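Local coordinates for protein protease Do-like 2, chloroplastic (Arabidopsis thaliana, PDB 4FLN) that acts as a chloroplast serine protease that makes the primary cut in the photodamaged D1 protein of plant photosystem II, at residues 52-57 and 98-103. Residues are numbered along the deposited sequence; the frame is centred on the assembly and turned at random.
Sequences KVYCTH and QVKVKR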
loop_
_atom_site.group_PDB
_atom_site.type_symbol
_atom_site.label_atom_id
_atom_site.label_comp_id
_atom_site.label_asym_id
_atom_site.label_seq_id
_atom_site.Cartn_x
_atom_site.Cartn_y
_atom_site.Cartn_z
ATOM N N LYS B 52 1.525 -3.489 39.152
ATOM C CA LYS B 52 1.924 -3.841 37.795
ATOM C C LYS B 52 1.978 -5.364 37.651
ATOM O O LYS B 52 2.371 -6.076 38.582
ATOM C CB LYS B 52 3.268 -3.199 37.426
ATOM C CG LYS B 52 3.716 -3.474 35.986
ATOM C CD LYS B 52 4.848 -2.551 35.548
ATOM C CE LYS B 52 5.152 -2.715 34.059
ATOM N NZ LYS B 52 5.971 -1.605 33.482
ATOM N N VAL B 53 1.572 -5.861 36.488
ATOM C CA VAL B 53 1.425 -7.299 36.284
ATOM C C VAL B 53 2.356 -7.821 35.214
ATOM O O VAL B 53 2.269 -7.411 34.057
ATOM C CB VAL B 53 -0.018 -7.663 35.855
ATOM C CG1 VAL B 53 -0.117 -9.130 35.503
ATOM C CG2 VAL B 53 -1.008 -7.299 36.947
ATOM N N TYR B 54 3.241 -8.732 35.598
ATOM C CA TYR B 54 4.094 -9.411 34.626
ATOM C C TYR B 54 3.606 -10.837 34.448
ATOM O O TYR B 54 3.392 -11.562 35.427
ATOM C CB TYR B 54 5.548 -9.429 35.082
ATOM C CG TYR B 54 6.139 -8.072 35.357
ATOM C CD1 TYR B 54 7.040 -7.495 34.476
ATOM C CD2 TYR B 54 5.807 -7.370 36.505
ATOM C CE1 TYR B 54 7.593 -6.251 34.734
ATOM C CE2 TYR B 54 6.351 -6.126 36.769
ATOM C CZ TYR B 54 7.245 -5.572 35.883
ATOM O OH TYR B 54 7.790 -4.334 36.146
ATOM N N CYS B 55 3.433 -11.234 33.193
ATOM C CA CYS B 55 2.929 -12.561 32.882
ATOM C C CYS B 55 3.602 -13.183 31.668
ATOM O O CYS B 55 3.732 -12.553 30.618
ATOM C CB CYS B 55 1.418 -12.520 32.662
ATOM S SG CYS B 55 0.753 -14.029 31.936
ATOM N N THR B 56 4.014 -14.437 31.821
ATOM C CA THR B 56 4.609 -15.191 30.730
ATOM C C THR B 56 3.530 -16.024 30.059
ATOM O O THR B 56 2.793 -16.739 30.729
ATOM C CB THR B 56 5.732 -16.089 31.247
ATOM O OG1 THR B 56 6.789 -15.268 31.757
ATOM C CG2 THR B 56 6.275 -16.954 30.140
ATOM N N HIS B 57 3.436 -15.927 28.737
ATOM C CA HIS B 57 2.348 -16.559 27.995
ATOM C C HIS B 57 2.813 -17.695 27.104
ATOM O O HIS B 57 3.579 -17.476 26.170
ATOM C CB HIS B 57 1.625 -15.524 27.127
ATOM C CG HIS B 57 1.015 -14.403 27.908
ATOM N ND1 HIS B 57 -0.276 -14.445 28.384
ATOM C CD2 HIS B 57 1.526 -13.216 28.309
ATOM C CE1 HIS B 57 -0.536 -13.330 29.041
ATOM N NE2 HIS B 57 0.542 -12.567 29.010
ATOM N N GLN B 98 3.623 -18.251 34.236
ATOM C CA GLN B 98 3.866 -17.697 35.557
ATOM C C GLN B 98 3.377 -16.247 35.592
ATOM O O GLN B 98 3.309 -15.565 34.560
ATOM C CB GLN B 98 5.347 -17.784 35.932
ATOM C CG GLN B 98 6.262 -16.986 35.025
ATOM C CD GLN B 98 7.716 -17.075 35.436
ATOM O OE1 GLN B 98 8.496 -16.162 35.177
ATOM N NE2 GLN B 98 8.091 -18.180 36.077
ATOM N N VAL B 99 3.028 -15.786 36.783
ATOM C CA VAL B 99 2.471 -14.464 36.938
ATOM C C VAL B 99 3.121 -13.776 38.127
ATOM O O VAL B 99 3.166 -14.320 39.241
ATOM C CB VAL B 99 0.950 -14.537 37.116
ATOM C CG1 VAL B 99 0.372 -13.149 37.358
ATOM C CG2 VAL B 99 0.316 -15.184 35.893
ATOM N N LYS B 100 3.642 -12.581 37.877
ATOM C CA LYS B 100 4.392 -11.855 38.888
ATOM C C LYS B 100 3.834 -10.448 39.020
ATOM O O LYS B 100 3.399 -9.844 38.043
ATOM C CB LYS B 100 5.874 -11.804 38.503
ATOM C CG LYS B 100 6.246 -12.755 37.363
ATOM C CD LYS B 100 7.335 -12.173 36.464
ATOM C CE LYS B 100 7.568 -13.031 35.222
ATOM N NZ LYS B 100 8.503 -12.384 34.249
ATOM N N VAL B 101 3.837 -9.921 40.232
ATOM C CA VAL B 101 3.297 -8.587 40.442
ATOM C C VAL B 101 4.257 -7.707 41.233
ATOM O O VAL B 101 5.008 -8.186 42.084
ATOM C CB VAL B 101 1.935 -8.639 41.144
ATOM C CG1 VAL B 101 0.899 -9.234 40.213
ATOM C CG2 VAL B 101 2.036 -9.444 42.430
ATOM N N LYS B 102 4.226 -6.414 40.947
ATOM C CA LYS B 102 5.175 -5.498 41.552
ATOM C C LYS B 102 4.429 -4.329 42.179
ATOM O O LYS B 102 3.620 -3.676 41.526
ATOM C CB LYS B 102 6.179 -5.019 40.498
ATOM C CG LYS B 102 7.373 -4.251 41.034
ATOM C CD LYS B 102 8.386 -4.002 39.918
ATOM C CE LYS B 102 9.568 -3.144 40.375
ATOM N NZ LYS B 102 9.212 -1.699 40.535
ATOM N N ARG B 103 4.685 -4.087 43.458
ATOM C CA ARG B 103 4.072 -2.971 44.164
ATOM C C ARG B 103 4.660 -1.658 43.648
ATOM O O ARG B 103 5.762 -1.637 43.109
ATOM C CB ARG B 103 4.291 -3.113 45.676
ATOM C CG ARG B 103 3.013 -3.191 46.488
ATOM C CD ARG B 103 3.096 -4.274 47.546
ATOM N NE ARG B 103 4.237 -4.094 48.445
ATOM C CZ ARG B 103 4.150 -3.609 49.680
ATOM N NH1 ARG B 103 2.969 -3.254 50.176
ATOM N NH2 ARG B 103 5.244 -3.484 50.423
#
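Strands 52-57 and 98-102 run antiparallel, their axes coming within 4.7 Å at 162°. Tyr54 and Lys100 form the central hydrogen-bonded pair: Tyr54 N gives to Lys100 O at 2.7 Å, and Lys100 N returns an almost straight bond to Tyr54 O (176° at the hydrogen). Lys52 and Lys102 pair in the same way toward one end; at the other, Thr56 N reaches Gln98 O at 3.0 Å. On the face of Val53, Cys55, Val99 and Val101 the side chains are buried and apolar. Val53 CG2 lies 4.2 Å from Val101 CG1, and Cys55 SG, anti to its backbone N, lies 4.1 Å from Val99 CG2 and sits over one face of the His57 ring, toward its rim. The other face is less enclosed: Tyr54, Lys100 and Gln98 are partly exposed, while Lys52, Thr56 and Lys102 are buried. There the Tyr54 ring takes Lys100 O at its edge, in plane, and runs alongside Lys102, whose CD is 3.8 Å from Tyr54 OH. Lys100 bends at chi2 (145°) to lay its aliphatic chain over the root of the tyrosine, CD 3.6 Å from Tyr54 CB. An alanine here removes the chain beyond CB and would probably leave the root of Tyr54 less covered and weaken the packing on Glu432 of a second subunit. The Gln98 and Thr56 side chains cross obliquely, with Gln98 CG nearest Thr56 OG1. Ala424 and Asn425 of that second subunit pack on Thr56 and Gln98. Lys109 of the same chain makes a cation-pi contact with Tyr54; strand 52-57 also bonds to strand 72-82, and Val99 to Ala112. The pairing joins the first and last strands in the order 1-2-3-6-5-4, closing the N-terminal six-stranded beta-barrel typical of chymotrypsin-like serine proteases.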